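Side-chain contacts in dimethyl-sulfide monooxygenase (PDB 6AK1), which oxidises dimethyl sulfide to methanethiol and formaldehyde with O2 and NADH, using FMN as cofactor, the first step in dimethyl sulfide degradation: residues 318-321 with 322-325; 356-359 with 360-364. All coordinates share one frame; numbering follows the deposited sequence.

Contact 1 of 2, residues 318-321 with 322-325; sequences IDFA and KLDP
Lys-322 hangs its backbone on Asp-319: its N donates to Asp-319 O at 3.1 Å, almost straight at 167°. Its side chain, bent at chi2 (-73°), then runs obliquely across the aspartate, with Lys-322 CE 3.7 Å from Asp-319 OD2. The ammonium points away from the carboxylate, Lys-322 NZ staying 4.7 Å from Asp-319 OD2, so any attraction between the charges is at a distance. The other oxygen, Asp-319 OD1, is gripped twice by backbone: by Ala-321 N at 3.0 Å, which comes down on the carboxylate plane and closes an Asx turn, and by the N of Arg-67. This Asx turn leads into a short 3-10 turn of residues 320-322, in the loop between helices 305-316 and 335-344. With an alanine at Asp-319, the N-H groups of Ala-321 and Arg-67 would probably lose their shared acceptor, and with it one polar tie between the two loops. Next along, Leu-323 N bonds to Phe-320 O at 3.0 Å. Its two methyls part company: Leu-323 CD2 sits over one face of the Phe-320 ring, 3.7 Å from the centroid in a CH-pi contact, while Leu-323 CD1 meets Ile-318 CG2 at 4.1 Å, the two side chains crossing at about a right angle.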
loop_
_atom_site.group_PDB
_atom_site.type_symbol
_atom_site.label_atom_id
_atom_site.label_comp_id
_atom_site.label_asym_id
_atom_site.label_seq_id
_atom_site.Cartn_x
_atom_site.Cartn_y
_atom_site.Cartn_z
ATOM N N ILE A 318 14.742 16.904 -5.871
ATOM C CA ILE A 318 15.253 17.894 -6.808
ATOM C C ILE A 318 14.262 19.044 -6.911
ATOM O O ILE A 318 13.088 18.832 -7.236
ATOM C CB ILE A 318 15.507 17.272 -8.183
ATOM C CG1 ILE A 318 16.564 16.179 -8.074
ATOM C CG2 ILE A 318 15.904 18.355 -9.179
ATOM C CD1 ILE A 318 16.473 15.196 -9.207
ATOM N N ASP A 319 14.739 20.262 -6.651
ATOM C CA ASP A 319 13.938 21.476 -6.794
ATOM C C ASP A 319 14.048 21.936 -8.241
ATOM O O ASP A 319 15.059 22.522 -8.646
ATOM C CB ASP A 319 14.405 22.547 -5.816
ATOM C CG ASP A 319 13.695 23.872 -6.011
ATOM O OD1 ASP A 319 12.641 23.912 -6.698
ATOM O OD2 ASP A 319 14.199 24.885 -5.474
ATOM N N PHE A 320 13.002 21.676 -9.031
ATOM C CA PHE A 320 13.031 22.053 -10.441
ATOM C C PHE A 320 13.101 23.558 -10.671
ATOM O O PHE A 320 13.325 23.972 -11.811
ATOM C CB PHE A 320 11.807 21.482 -11.165
ATOM C CG PHE A 320 12.032 20.117 -11.753
ATOM C CD1 PHE A 320 12.263 19.022 -10.935
ATOM C CD2 PHE A 320 12.021 19.927 -13.132
ATOM C CE1 PHE A 320 12.476 17.757 -11.480
ATOM C CE2 PHE A 320 12.226 18.668 -13.678
ATOM C CZ PHE A 320 12.463 17.580 -12.847
ATOM N N ALA A 321 12.898 24.392 -9.648
ATOM C CA ALA A 321 13.083 25.823 -9.858
ATOM C C ALA A 321 14.536 26.167 -10.198
ATOM O O ALA A 321 14.799 27.262 -10.701
ATOM C CB ALA A 321 12.620 26.605 -8.633
ATOM N N LYS A 322 15.474 25.247 -9.954
ATOM C CA LYS A 322 16.883 25.397 -10.299
ATOM C C LYS A 322 17.205 24.926 -11.715
ATOM O O LYS A 322 18.350 25.078 -12.162
ATOM C CB LYS A 322 17.758 24.606 -9.318
ATOM C CG LYS A 322 17.438 24.792 -7.847
ATOM C CD LYS A 322 17.868 26.142 -7.337
ATOM C CE LYS A 322 17.677 26.214 -5.827
ATOM N NZ LYS A 322 18.042 27.551 -5.289
ATOM N N LEU A 323 16.239 24.355 -12.423
ATOM C CA LEU A 323 16.480 23.706 -13.702
ATOM C C LEU A 323 15.993 24.595 -14.843
ATOM O O LEU A 323 15.467 25.692 -14.637
ATOM C CB LEU A 323 15.803 22.332 -13.751
ATOM C CG LEU A 323 16.562 21.127 -13.183
ATOM C CD1 LEU A 323 17.019 21.340 -11.746
ATOM C CD2 LEU A 323 15.694 19.885 -13.274
ATOM N N ASP A 324 16.161 24.104 -16.067
ATOM C CA ASP A 324 15.881 24.889 -17.261
ATOM C C ASP A 324 14.736 24.234 -18.026
ATOM O O ASP A 324 14.884 23.096 -18.507
ATOM C CB ASP A 324 17.149 25.025 -18.134
ATOM C CG ASP A 324 16.889 25.718 -19.459
ATOM O OD1 ASP A 324 15.902 26.510 -19.559
ATOM O OD2 ASP A 324 17.710 25.496 -20.390
ATOM N N PRO A 325 13.600 24.916 -18.204
ATOM C CA PRO A 325 12.451 24.266 -18.863
ATOM C C PRO A 325 12.669 23.976 -20.333
ATOM O O PRO A 325 11.977 23.106 -20.885
ATOM C CB PRO A 325 11.302 25.274 -18.672
ATOM C CG PRO A 325 11.777 26.215 -17.595
ATOM C CD PRO A 325 13.269 26.263 -17.712
#

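Contact 2 of 2, residues 356-359 with 360-364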
loop_
_atom_site.group_PDB
_atom_site.type_symbol
_atom_site.label_atom_id
_atom_site.label_comp_id
_atom_site.label_asym_id
_atom_site.label_seq_id
_atom_site.Cartn_x
_atom_site.Cartn_y
_atom_site.Cartn_z
ATOM N N ARG A 356 10.148 20.998 -20.283
ATOM C CA ARG A 356 8.783 21.482 -20.109
ATOM C C ARG A 356 7.761 20.532 -20.736
ATOM O O ARG A 356 6.729 20.231 -20.118
ATOM C CB ARG A 356 8.651 22.882 -20.702
ATOM C CG ARG A 356 7.221 23.368 -20.764
ATOM C CD ARG A 356 7.113 24.706 -21.454
ATOM N NE ARG A 356 7.644 25.769 -20.614
ATOM C CZ ARG A 356 8.780 26.409 -20.852
ATOM N NH1 ARG A 356 9.508 26.101 -21.925
ATOM N NH2 ARG A 356 9.179 27.366 -20.018
ATOM N N ASP A 357 8.036 20.045 -21.957
ATOM C CA ASP A 357 7.104 19.153 -22.653
ATOM C C ASP A 357 6.962 17.821 -21.930
ATOM O O ASP A 357 5.868 17.252 -21.876
ATOM C CB ASP A 357 7.561 18.896 -24.097
ATOM C CG ASP A 357 7.448 20.121 -24.990
ATOM O OD1 ASP A 357 6.603 20.996 -24.724
ATOM O OD2 ASP A 357 8.215 20.201 -25.976
ATOM N N VAL A 358 8.064 17.294 -21.396
ATOM C CA VAL A 358 8.009 16.027 -20.672
ATOM C C VAL A 358 7.191 16.177 -19.387
ATOM O O VAL A 358 6.308 15.360 -19.097
ATOM C CB VAL A 358 9.433 15.514 -20.394
ATOM C CG1 VAL A 358 9.394 14.230 -19.582
ATOM C CG2 VAL A 358 10.172 15.294 -21.712
ATOM N N ILE A 359 7.471 17.226 -18.598
ATOM C CA ILE A 359 6.775 17.419 -17.323
ATOM C C ILE A 359 5.265 17.499 -17.538
ATOM O O ILE A 359 4.481 16.969 -16.735
ATOM C CB ILE A 359 7.298 18.677 -16.599
ATOM C CG1 ILE A 359 8.768 18.509 -16.211
ATOM C CG2 ILE A 359 6.441 18.988 -15.364
ATOM C CD1 ILE A 359 9.084 17.170 -15.572
ATOM N N ARG A 360 4.836 18.164 -18.621
ATOM C CA ARG A 360 3.409 18.265 -18.917
ATOM C C ARG A 360 2.793 16.888 -19.153
ATOM O O ARG A 360 1.747 16.564 -18.579
ATOM C CB ARG A 360 3.171 19.181 -20.125
ATOM C CG ARG A 360 1.684 19.330 -20.475
ATOM C CD ARG A 360 1.440 20.108 -21.761
ATOM N NE ARG A 360 0.042 19.982 -22.179
ATOM C CZ ARG A 360 -0.412 19.048 -23.015
ATOM N NH1 ARG A 360 0.427 18.158 -23.548
ATOM N NH2 ARG A 360 -1.708 19.004 -23.319
ATOM N N GLU A 361 3.430 16.058 -19.992
ATOM C CA GLU A 361 2.948 14.689 -20.180
ATOM C C GLU A 361 2.941 13.916 -18.869
ATOM O O GLU A 361 2.049 13.093 -18.634
ATOM C CB GLU A 361 3.799 13.938 -21.209
ATOM C CG GLU A 361 3.748 14.494 -22.615
ATOM C CD GLU A 361 2.827 13.702 -23.533
ATOM O OE1 GLU A 361 1.882 14.313 -24.079
ATOM O OE2 GLU A 361 3.055 12.479 -23.714
ATOM N N ARG A 362 3.941 14.143 -18.014
ATOM C CA ARG A 362 4.037 13.405 -16.757
ATOM C C ARG A 362 3.023 13.874 -15.713
ATOM O O ARG A 362 2.896 13.228 -14.668
ATOM C CB ARG A 362 5.465 13.493 -16.200
ATOM C CG ARG A 362 6.562 12.938 -17.145
ATOM C CD ARG A 362 6.186 11.582 -17.766
ATOM N NE ARG A 362 5.792 10.624 -16.742
ATOM C CZ ARG A 362 5.026 9.560 -16.958
ATOM N NH1 ARG A 362 4.582 9.312 -18.179
ATOM N NH2 ARG A 362 4.699 8.756 -15.947
ATOM N N CYS A 363 2.275 14.949 -15.976
ATOM C CA CYS A 363 1.180 15.317 -15.084
ATOM C C CYS A 363 0.152 14.206 -14.920
ATOM O O CYS A 363 -0.687 14.300 -14.021
ATOM C CB CYS A 363 0.485 16.585 -15.575
ATOM S SG CYS A 363 1.426 18.082 -15.239
ATOM N N ILE A 364 0.180 13.181 -15.771
ATOM C CA ILE A 364 -0.547 11.930 -15.560
ATOM C C ILE A 364 0.471 10.816 -15.377
ATOM O O ILE A 364 1.337 10.612 -16.240
ATOM C CB ILE A 364 -1.471 11.592 -16.740
ATOM C CG1 ILE A 364 -2.611 12.605 -16.845
ATOM C CG2 ILE A 364 -2.001 10.166 -16.590
ATOM C CD1 ILE A 364 -3.483 12.375 -18.048
HETATM O O HOH W 1 3.702 17.603 -23.673
#
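Arg-362 N donates to Val-358 O at 2.9 Å, and one turn's worth of backbone is closed by it. Arg-360 N does the same to Arg-356 O at 3.2 Å. Between these two, the bond from Glu-361 N to Asp-357 O is weak, and Asp-357 O has a second donor in a water 2.8 Å away. That water in turn accepts a weak bond from Arg-360 NH1, lying in the plane of the guanidinium at its edge. The arginine can reach it because its chain leaves with CG anti to the backbone N (chi1 -180°) and stays extended out to NE. The three backbone bonds are the i to i+4 pattern of helix 355-362, in the long excursion between strands 276-284 and 370-372 of the TIM barrel. Further out, Arg-356 NH1 makes a salt bridge with Asp-326, while Arg-362 NH2 reaches Gly-366 O and Gly-368 O through weak bonds. The first torsion of Arg-362 (chi1 -59°) sets its CG beside the backbone N, 3.1 Å from Val-358 O and 4.0 Å from Val-358 CG1; bends at chi2 and chi3 then turn the guanidinium toward the two glycine carbonyls. The Val-358 and Arg-362 side chains lie side by side and point the same way. Ile-359 faces helix 305-316, packing on Leu-309 and Tyr-312, and Tyr-312 also touches Arg-362. Glu-361 and Arg-360 meet helix 289-300 instead, both resting on Leu-300.

In the fold
Coming from the N terminus, the chain leaves helix 305-316 and makes the tight turn of contact 1, then passes through helix 335-344 before contact 2 forms along helix 355-362. The two follow in series, neither enclosing the other, with centres about 14 Å apart. Though separated in sequence, they touch: Pro-325 O lies 2.9 Å from Arg-356 N, a probable hydrogen bond that brings the end of residues 322-325 back to the start of the later helix. Phe-320 CE2 also packs on Ile-359 CD1 at 4.0 Å. Leu-309 and Tyr-312 touch both of these side chains, so helix 305-316 is joined to the turn and to helix 355-362 alike.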